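Local coordinates for protein DR2417 (Deinococcus radiodurans, PDB 4XWW) that probably degrades and matures RNA as a homodimeric, metal-dependent 5'-3' exonuclease of the metallo-beta-lactamase superfamily, possibly also cutting internally, at residues T18-L24 with N431-L437; R38-I43 with H73-I77. All blocks are in the same frame, centred on the assembly; numbering follows the deposited sequence.

How the contacts relate
Contacts 1 and 2 belong to one mixed beta sheet of the metallo-beta-lactamase fold, their centres about 13 Å apart. Strand 19-23 of contact 1 lies beside strand 34-39, whose last residues open contact 2, and Glu-20 N approaches Arg-38 O at 2.8 Å, a probable hydrogen bond. Contact 1 is largely buried: an antiparallel strand pair, held by backbone bonds and aliphatic side chains, that joins chain regions some 400 residues apart. Contact 2 is local, only partly buried and nested within the loop closed by contact 1; at the ends of interior strands, near the surface, it sets one backbone bond and a buried isoleucine pair beside the polar and charged Arg-38, Asp-41, His-73 and Lys-76.

Contact 1. Residues T18-L24 with N431-L437; sequences TLEVIPL and NGDIVNL
Two antiparallel strands of the metallo-beta-lactamase sheet, 19-23 near the N-terminus and 433-437 beyond the beta-CASP insertion, pair here, completing the domain from distant parts of the chain. Their axes approach to 4.6 Å, with N-to-C directions 152° apart. Leu-437, Pro-23 and Val-435 lose most surface to the contact. Leu-437 forms a hydrogen-bonded pair with Leu-19 (CA-CA 5.1 Å), through hydrogen bonds Leu-19 N to Leu-437 O (3.0 Å) and Leu-437 N to Leu-19 O (2.8 Å). Both leucines adopt tp rotamers, bringing Leu-19 CD2 within 3.8 Å of Leu-437 CD2. Val-435 repeats the pattern opposite Val-21 (CA-CA 5.0 Å), with hydrogen bonds Val-21 N to Val-435 O (2.8 Å) and Val-435 N to Val-21 O (2.9 Å). Both valines are t and share the leucines' face, Val-21 CB 4.2 Å from Val-435 CB. Between these pairs, Glu-20 and Asn-436 form a non-hydrogen-bonded pair (CA-CA 4.8 Å) on the other face. Pro-23, lacking an amide hydrogen, sets its CD 3.3 Å from Asp-433 O. Beyond it Gly-432 N donates a hydrogen bond to Pro-23 O (2.8 Å); at phi/psi 89/-12 a CB would jam against the preceding carbonyl O. Asn-431 (m) lies about 10 Å, side chain to side chain, from the zinc ligand His-403; its OD1 accepts a hydrogen bond from Met-27 N, and its CA lies 3.6 Å from Pro-23 O.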
ATOM      1  N   THR A  18      -4.773 -37.790 -22.175  1.00 45.21           N
ATOM      2  CA  THR A  18      -5.444 -36.826 -21.316  1.00 46.69           C
ATOM      3  C   THR A  18      -5.297 -35.408 -21.839  1.00 39.52           C
ATOM      4  O   THR A  18      -4.387 -35.102 -22.611  1.00 36.88           O
ATOM      5  CB  THR A  18      -4.893 -36.870 -19.880  1.00 48.58           C
ATOM      6  OG1 THR A  18      -3.472 -36.682 -19.905  1.00 48.24           O
ATOM      7  CG2 THR A  18      -5.207 -38.202 -19.225  1.00 51.80           C
ATOM      8  N   LEU A  19      -6.216 -34.546 -21.424  1.00 34.54           N
ATOM      9  CA  LEU A  19      -6.078 -33.124 -21.659  1.00 29.61           C
ATOM     10  C   LEU A  19      -5.112 -32.600 -20.604  1.00 35.75           C
ATOM     11  O   LEU A  19      -5.195 -33.005 -19.447  1.00 34.89           O
ATOM     12  CB  LEU A  19      -7.440 -32.425 -21.569  1.00 28.13           C
ATOM     13  CG  LEU A  19      -7.508 -30.927 -21.862  1.00 29.20           C
ATOM     14  CD1 LEU A  19      -7.189 -30.666 -23.317  1.00 35.80           C
ATOM     15  CD2 LEU A  19      -8.880 -30.347 -21.489  1.00 31.36           C
ATOM     16  N   GLU A  20      -4.178 -31.742 -21.000  1.00 31.76           N
ATOM     17  CA  GLU A  20      -3.362 -31.027 -20.026  1.00 28.45           C
ATOM     18  C   GLU A  20      -3.839 -29.600 -20.023  1.00 25.77           C
ATOM     19  O   GLU A  20      -3.943 -28.977 -21.081  1.00 31.84           O
ATOM     20  CB  GLU A  20      -1.870 -31.094 -20.362  1.00 27.19           C
ATOM     21  CG  GLU A  20      -1.326 -32.527 -20.448  1.00 28.18           C
ATOM     22  CD  GLU A  20       0.119 -32.583 -20.908  1.00 37.86           C
ATOM     23  OE1 GLU A  20       0.585 -31.641 -21.583  1.00 36.17           O
ATOM     24  OE2 GLU A  20       0.787 -33.587 -20.600  1.00 44.81           O
ATOM     25  N   VAL A  21      -4.176 -29.113 -18.842  1.00 24.51           N
ATOM     26  CA  VAL A  21      -4.443 -27.703 -18.649  1.00 24.71           C
ATOM     27  C   VAL A  21      -3.191 -27.135 -17.989  1.00 29.57           C
ATOM     28  O   VAL A  21      -2.837 -27.545 -16.886  1.00 23.41           O
ATOM     29  CB  VAL A  21      -5.677 -27.462 -17.770  1.00 29.12           C
ATOM     30  CG1 VAL A  21      -5.953 -25.953 -17.623  1.00 19.99           C
ATOM     31  CG2 VAL A  21      -6.885 -28.150 -18.348  1.00 27.07           C
ATOM     32  N   ILE A  22      -2.486 -26.251 -18.687  1.00 25.83           N
ATOM     33  CA  ILE A  22      -1.216 -25.741 -18.185  1.00 24.43           C
ATOM     34  C   ILE A  22      -1.281 -24.220 -18.069  1.00 22.94           C
ATOM     35  O   ILE A  22      -1.022 -23.509 -19.037  1.00 27.19           O
ATOM     36  CB  ILE A  22      -0.047 -26.166 -19.115  1.00 32.34           C
ATOM     37  CG1 ILE A  22      -0.115 -27.677 -19.399  1.00 29.44           C
ATOM     38  CG2 ILE A  22       1.295 -25.758 -18.510  1.00 24.96           C
ATOM     39  CD1 ILE A  22       0.882 -28.170 -20.453  1.00 28.29           C
ATOM     40  N   PRO A  23      -1.667 -23.716 -16.890  1.00 25.19           N
ATOM     41  CA  PRO A  23      -1.626 -22.264 -16.659  1.00 20.73           C
ATOM     42  C   PRO A  23      -0.195 -21.752 -16.720  1.00 25.07           C
ATOM     43  O   PRO A  23       0.665 -22.316 -16.041  1.00 27.63           O
ATOM     44  CB  PRO A  23      -2.208 -22.110 -15.256  1.00 27.12           C
ATOM     45  CG  PRO A  23      -1.967 -23.416 -14.592  1.00 32.72           C
ATOM     46  CD  PRO A  23      -2.091 -24.451 -15.685  1.00 28.45           C
ATOM     47  N   LEU A  24       0.069 -20.734 -17.537  1.00 26.69           N
ATOM     48  CA  LEU A  24       1.404 -20.135 -17.562  1.00 22.28           C
ATOM     49  C   LEU A  24       1.409 -18.797 -16.839  1.00 22.34           C
ATOM     50  O   LEU A  24       2.466 -18.233 -16.570  1.00 27.57           O
ATOM     51  CB  LEU A  24       1.916 -19.965 -18.998  1.00 22.77           C
ATOM     52  CG  LEU A  24       2.247 -21.265 -19.746  1.00 23.62           C
ATOM     53  CD1 LEU A  24       2.752 -20.989 -21.191  1.00 23.93           C
ATOM     54  CD2 LEU A  24       3.255 -22.134 -18.958  1.00 23.95           C
ATOM     55  N   ASN A 431       0.980 -21.412 -11.429  1.00 23.44           N
ATOM     56  CA  ASN A 431       1.568 -21.276 -12.763  1.00 22.71           C
ATOM     57  C   ASN A 431       2.631 -22.344 -12.984  1.00 25.26           C
ATOM     58  O   ASN A 431       3.429 -22.622 -12.085  1.00 26.87           O
ATOM     59  CB  ASN A 431       2.186 -19.894 -12.956  1.00 21.09           C
ATOM     60  CG  ASN A 431       1.182 -18.795 -12.876  1.00 22.09           C
ATOM     61  OD1 ASN A 431       0.003 -18.991 -13.176  1.00 21.86           O
ATOM     62  ND2 ASN A 431       1.630 -17.616 -12.471  1.00 24.67           N
ATOM     63  N   GLY A 432       2.647 -22.923 -14.181  1.00 26.09           N
ATOM     64  CA  GLY A 432       3.570 -23.999 -14.519  1.00 26.89           C
ATOM     65  C   GLY A 432       3.050 -25.390 -14.207  1.00 24.12           C
ATOM     66  O   GLY A 432       3.621 -26.374 -14.660  1.00 29.34           O
ATOM     67  N   ASP A 433       1.962 -25.488 -13.451  1.00 23.68           N
ATOM     68  CA  ASP A 433       1.398 -26.809 -13.155  1.00 28.38           C
ATOM     69  C   ASP A 433       0.874 -27.472 -14.422  1.00 28.03           C
ATOM     70  O   ASP A 433       0.237 -26.819 -15.261  1.00 28.23           O
ATOM     71  CB  ASP A 433       0.244 -26.729 -12.152  1.00 30.89           C
ATOM     72  CG  ASP A 433       0.703 -26.591 -10.723  1.00 33.69           C
ATOM     73  OD1 ASP A 433       1.917 -26.719 -10.453  1.00 30.81           O
ATOM     74  OD2 ASP A 433      -0.175 -26.374  -9.864  1.00 32.31           O
ATOM     75  N   ILE A 434       1.130 -28.767 -14.557  1.00 24.91           N
ATOM     76  CA  ILE A 434       0.445 -29.554 -15.570  1.00 26.60           C
ATOM     77  C   ILE A 434      -0.755 -30.200 -14.899  1.00 31.99           C
ATOM     78  O   ILE A 434      -0.604 -31.096 -14.068  1.00 30.67           O
ATOM     79  CB  ILE A 434       1.347 -30.647 -16.199  1.00 34.85           C
ATOM     80  CG1 ILE A 434       2.640 -30.036 -16.734  1.00 41.40           C
ATOM     81  CG2 ILE A 434       0.601 -31.361 -17.301  1.00 29.38           C
ATOM     82  CD1 ILE A 434       3.722 -31.057 -17.000  1.00 46.66           C
ATOM     83  N   VAL A 435      -1.952 -29.724 -15.218  1.00 27.48           N
ATOM     84  CA  VAL A 435      -3.137 -30.312 -14.623  1.00 33.07           C
ATOM     85  C   VAL A 435      -3.704 -31.338 -15.597  1.00 32.01           C
ATOM     86  O   VAL A 435      -4.135 -30.996 -16.704  1.00 32.26           O
ATOM     87  CB  VAL A 435      -4.196 -29.251 -14.273  1.00 30.77           C
ATOM     88  CG1 VAL A 435      -5.401 -29.908 -13.605  1.00 25.32           C
ATOM     89  CG2 VAL A 435      -3.588 -28.180 -13.350  1.00 25.63           C
ATOM     90  N   ASN A 436      -3.680 -32.605 -15.200  1.00 31.86           N
ATOM     91  CA  ASN A 436      -4.182 -33.654 -16.075  1.00 30.92           C
ATOM     92  C   ASN A 436      -5.664 -33.884 -15.902  1.00 32.58           C
ATOM     93  O   ASN A 436      -6.152 -34.048 -14.792  1.00 33.96           O
ATOM     94  CB  ASN A 436      -3.422 -34.955 -15.844  1.00 36.37           C
ATOM     95  CG  ASN A 436      -2.258 -35.097 -16.780  1.00 48.62           C
ATOM     96  OD1 ASN A 436      -1.172 -34.596 -16.511  1.00 57.38           O
ATOM     97  ND2 ASN A 436      -2.487 -35.746 -17.910  1.00 54.51           N
ATOM     98  N   LEU A 437      -6.376 -33.909 -17.019  1.00 27.70           N
ATOM     99  CA  LEU A 437      -7.820 -34.006 -16.969  1.00 25.56           C
ATOM    100  C   LEU A 437      -8.305 -35.124 -17.877  1.00 34.05           C
ATOM    101  O   LEU A 437      -7.984 -35.161 -19.062  1.00 29.02           O
ATOM    102  CB  LEU A 437      -8.459 -32.668 -17.364  1.00 29.68           C
ATOM    103  CG  LEU A 437      -9.990 -32.610 -17.396  1.00 34.15           C
ATOM    104  CD1 LEU A 437     -10.526 -32.509 -15.988  1.00 29.55           C
ATOM    105  CD2 LEU A 437     -10.490 -31.455 -18.241  1.00 32.38           C
TER

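Contact 2. Residues R38-I43 with H73-I77; sequences RYGDEI and HQDKI
A beta hairpin turn meets the loop between helix 68-72 and strand 77-82 in this partly buried contact, where strand 42-46 begins to pair in parallel with strand 77-82. Ile-43 stands opposite Ile-77 (CA-CA 4.5 Å). One backbone hydrogen bond spans the segments, Ile-43 N to Lys-76 O at 2.9 Å; a CA-H...O contact from Ile-77 CA to Ile-43 O (3.6 Å) follows. The isoleucines, both mt, meet on the same face of the sheet, Ile-43 CG2 4.2 Å from Ile-77 CG1, while Ile-43 CD1 reaches His-73 CB at 3.8 Å. Tyr-39 to Glu-42 forms a type II' turn closed by hydrogen bonds Tyr-39 N to Glu-42 O and Glu-42 N to Tyr-39 O (both 3.1 Å); Gly-40 (61/-126) holds its second position, which suits a residue without a side chain. From strand 42-46 the chain passes through strand 62-65 and helix 68-72 and returns as the parallel neighbour 77-82, a beta-alpha-beta crossover. After His-73 a 3-10 turn redirects it, with a hydrogen bond Lys-76 N to His-73 O (2.9 Å). Lys-76 loses more surface to the other segment than any other residue here: mttp, extended as far as CE, it sets CB 3.2 Å from Asp-41 O and CD over one face of the Arg-38 guanidinium. The p turn bends Lys-76 NZ toward His-73 ND1 (3.3 Å, a weak hydrogen bond). Extended Arg-38 donates NE to Gly-40 O (2.9 Å) and forms a long salt bridge, NH2 to Asp-41 OD1 at 3.5 Å.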
ATOM      1  N   ARG A  38      -3.516 -28.591 -23.874  1.00 25.24           N
ATOM      2  CA  ARG A  38      -2.819 -29.507 -24.753  1.00 26.52           C
ATOM      3  C   ARG A  38      -3.490 -30.871 -24.781  1.00 32.62           C
ATOM      4  O   ARG A  38      -3.745 -31.477 -23.739  1.00 29.35           O
ATOM      5  CB  ARG A  38      -1.350 -29.675 -24.355  1.00 26.60           C
ATOM      6  CG  ARG A  38      -0.598 -30.609 -25.315  1.00 32.81           C
ATOM      7  CD  ARG A  38       0.886 -30.736 -25.005  1.00 30.24           C
ATOM      8  NE  ARG A  38       1.476 -31.755 -25.878  1.00 33.05           N
ATOM      9  CZ  ARG A  38       2.708 -32.238 -25.761  1.00 40.03           C
ATOM     10  NH1 ARG A  38       3.512 -31.806 -24.801  1.00 41.83           N
ATOM     11  NH2 ARG A  38       3.134 -33.167 -26.613  1.00 46.13           N
ATOM     12  N   TYR A  39      -3.789 -31.314 -25.995  1.00 26.85           N
ATOM     13  CA  TYR A  39      -4.241 -32.683 -26.247  1.00 31.34           C
ATOM     14  C   TYR A  39      -3.436 -33.304 -27.392  1.00 32.01           C
ATOM     15  O   TYR A  39      -3.512 -32.856 -28.539  1.00 31.12           O
ATOM     16  CB  TYR A  39      -5.736 -32.719 -26.575  1.00 30.09           C
ATOM     17  CG  TYR A  39      -6.260 -34.135 -26.612  1.00 39.04           C
ATOM     18  CD1 TYR A  39      -6.156 -34.896 -27.767  1.00 40.81           C
ATOM     19  CD2 TYR A  39      -6.808 -34.729 -25.483  1.00 31.35           C
ATOM     20  CE1 TYR A  39      -6.596 -36.193 -27.807  1.00 41.76           C
ATOM     21  CE2 TYR A  39      -7.260 -36.048 -25.516  1.00 40.12           C
ATOM     22  CZ  TYR A  39      -7.150 -36.767 -26.692  1.00 44.68           C
ATOM     23  OH  TYR A  39      -7.588 -38.073 -26.771  1.00 47.85           O
ATOM     24  N   GLY A  40      -2.670 -34.342 -27.080  1.00 32.77           N
ATOM     25  CA  GLY A  40      -1.789 -34.950 -28.061  1.00 37.13           C
ATOM     26  C   GLY A  40      -0.781 -33.920 -28.522  1.00 37.19           C
ATOM     27  O   GLY A  40      -0.117 -33.294 -27.696  1.00 36.39           O
ATOM     28  N   ASP A  41      -0.685 -33.716 -29.834  1.00 33.97           N
ATOM     29  CA  ASP A  41       0.266 -32.741 -30.358  1.00 42.96           C
ATOM     30  C   ASP A  41      -0.411 -31.443 -30.805  1.00 39.12           C
ATOM     31  O   ASP A  41       0.077 -30.744 -31.692  1.00 36.94           O
ATOM     32  CB  ASP A  41       1.065 -33.343 -31.508  1.00 47.89           C
ATOM     33  CG  ASP A  41       2.114 -34.336 -31.027  1.00 53.17           C
ATOM     34  OD1 ASP A  41       2.444 -34.323 -29.818  1.00 43.90           O
ATOM     35  OD2 ASP A  41       2.615 -35.122 -31.859  1.00 53.61           O
ATOM     36  N   GLU A  42      -1.539 -31.124 -30.182  1.00 35.20           N
ATOM     37  CA  GLU A  42      -2.234 -29.881 -30.482  1.00 32.47           C
ATOM     38  C   GLU A  42      -2.330 -29.008 -29.243  1.00 32.90           C
ATOM     39  O   GLU A  42      -2.602 -29.488 -28.142  1.00 29.60           O
ATOM     40  CB  GLU A  42      -3.634 -30.154 -31.047  1.00 30.98           C
ATOM     41  CG  GLU A  42      -3.617 -30.892 -32.390  1.00 33.48           C
ATOM     42  CD  GLU A  42      -5.015 -31.119 -32.954  1.00 40.49           C
ATOM     43  OE1 GLU A  42      -6.002 -30.941 -32.207  1.00 38.23           O
ATOM     44  OE2 GLU A  42      -5.128 -31.484 -34.147  1.00 39.12           O
ATOM     45  N   ILE A  43      -2.118 -27.714 -29.442  1.00 28.73           N
ATOM     46  CA  ILE A  43      -2.250 -26.756 -28.363  1.00 26.19           C
ATOM     47  C   ILE A  43      -3.163 -25.603 -28.745  1.00 25.30           C
ATOM     48  O   ILE A  43      -3.067 -25.066 -29.839  1.00 28.65           O
ATOM     49  CB  ILE A  43      -0.868 -26.202 -27.943  1.00 29.34           C
ATOM     50  CG1 ILE A  43      -0.120 -27.261 -27.127  1.00 32.95           C
ATOM     51  CG2 ILE A  43      -1.024 -24.900 -27.161  1.00 25.51           C
ATOM     52  CD1 ILE A  43       1.361 -26.944 -26.887  1.00 39.13           C
ATOM     53  N   HIS A  73       7.222 -25.889 -27.883  1.00 32.94           N
ATOM     54  CA  HIS A  73       6.154 -26.600 -28.575  1.00 34.84           C
ATOM     55  C   HIS A  73       5.443 -25.743 -29.619  1.00 32.18           C
ATOM     56  O   HIS A  73       4.264 -25.963 -29.910  1.00 33.01           O
ATOM     57  CB  HIS A  73       5.140 -27.116 -27.557  1.00 32.78           C
ATOM     58  CG  HIS A  73       5.728 -28.025 -26.530  1.00 39.84           C
ATOM     59  ND1 HIS A  73       5.919 -29.373 -26.742  1.00 46.15           N
ATOM     60  CD2 HIS A  73       6.163 -27.780 -25.266  1.00 33.34           C
ATOM     61  CE1 HIS A  73       6.446 -29.921 -25.659  1.00 49.23           C
ATOM     62  NE2 HIS A  73       6.602 -28.968 -24.751  1.00 37.29           N
ATOM     63  N   GLN A  74       6.160 -24.782 -30.191  1.00 34.48           N
ATOM     64  CA  GLN A  74       5.508 -23.765 -31.013  1.00 44.38           C
ATOM     65  C   GLN A  74       4.796 -24.346 -32.227  1.00 38.53           C
ATOM     66  O   GLN A  74       3.748 -23.846 -32.620  1.00 34.87           O
ATOM     67  CB  GLN A  74       6.516 -22.696 -31.449  1.00 33.09           C
ATOM     68  CG  GLN A  74       7.787 -23.198 -32.078  1.00 34.91           C
ATOM     69  CD  GLN A  74       8.743 -22.054 -32.379  1.00 50.54           C
ATOM     70  OE1 GLN A  74       8.689 -21.454 -33.452  1.00 52.36           O
ATOM     71  NE2 GLN A  74       9.612 -21.731 -31.420  1.00 47.72           N
ATOM     72  N   ASP A  75       5.356 -25.407 -32.807  1.00 33.89           N
ATOM     73  CA  ASP A  75       4.755 -26.060 -33.965  1.00 40.87           C
ATOM     74  C   ASP A  75       3.409 -26.703 -33.669  1.00 38.89           C
ATOM     75  O   ASP A  75       2.662 -27.028 -34.587  1.00 41.06           O
ATOM     76  CB  ASP A  75       5.701 -27.127 -34.523  1.00 44.12           C
ATOM     77  CG  ASP A  75       6.879 -26.531 -35.244  1.00 59.25           C
ATOM     78  OD1 ASP A  75       6.796 -25.348 -35.640  1.00 65.66           O
ATOM     79  OD2 ASP A  75       7.887 -27.244 -35.423  1.00 71.31           O
ATOM     80  N   LYS A  76       3.112 -26.910 -32.392  1.00 35.83           N
ATOM     81  CA  LYS A  76       1.874 -27.579 -32.006  1.00 37.96           C
ATOM     82  C   LYS A  76       0.727 -26.589 -31.792  1.00 38.92           C
ATOM     83  O   LYS A  76      -0.437 -26.985 -31.729  1.00 36.13           O
ATOM     84  CB  LYS A  76       2.089 -28.402 -30.730  1.00 36.85           C
ATOM     85  CG  LYS A  76       3.089 -29.544 -30.876  1.00 41.90           C
ATOM     86  CD  LYS A  76       3.226 -30.306 -29.568  1.00 36.87           C
ATOM     87  CE  LYS A  76       4.302 -31.382 -29.684  1.00 41.73           C
ATOM     88  NZ  LYS A  76       5.662 -30.791 -29.754  1.00 44.40           N
ATOM     89  N   ILE A  77       1.061 -25.306 -31.694  1.00 29.59           N
ATOM     90  CA  ILE A  77       0.066 -24.282 -31.375  1.00 28.79           C
ATOM     91  C   ILE A  77      -0.907 -24.092 -32.540  1.00 28.77           C
ATOM     92  O   ILE A  77      -0.504 -23.722 -33.648  1.00 30.66           O
ATOM     93  CB  ILE A  77       0.726 -22.929 -31.034  1.00 28.04           C
ATOM     94  CG1 ILE A  77       1.641 -23.050 -29.811  1.00 28.05           C
ATOM     95  CG2 ILE A  77      -0.358 -21.848 -30.772  1.00 26.75           C
ATOM     96  CD1 ILE A  77       2.579 -21.887 -29.656  1.00 34.97           C
TER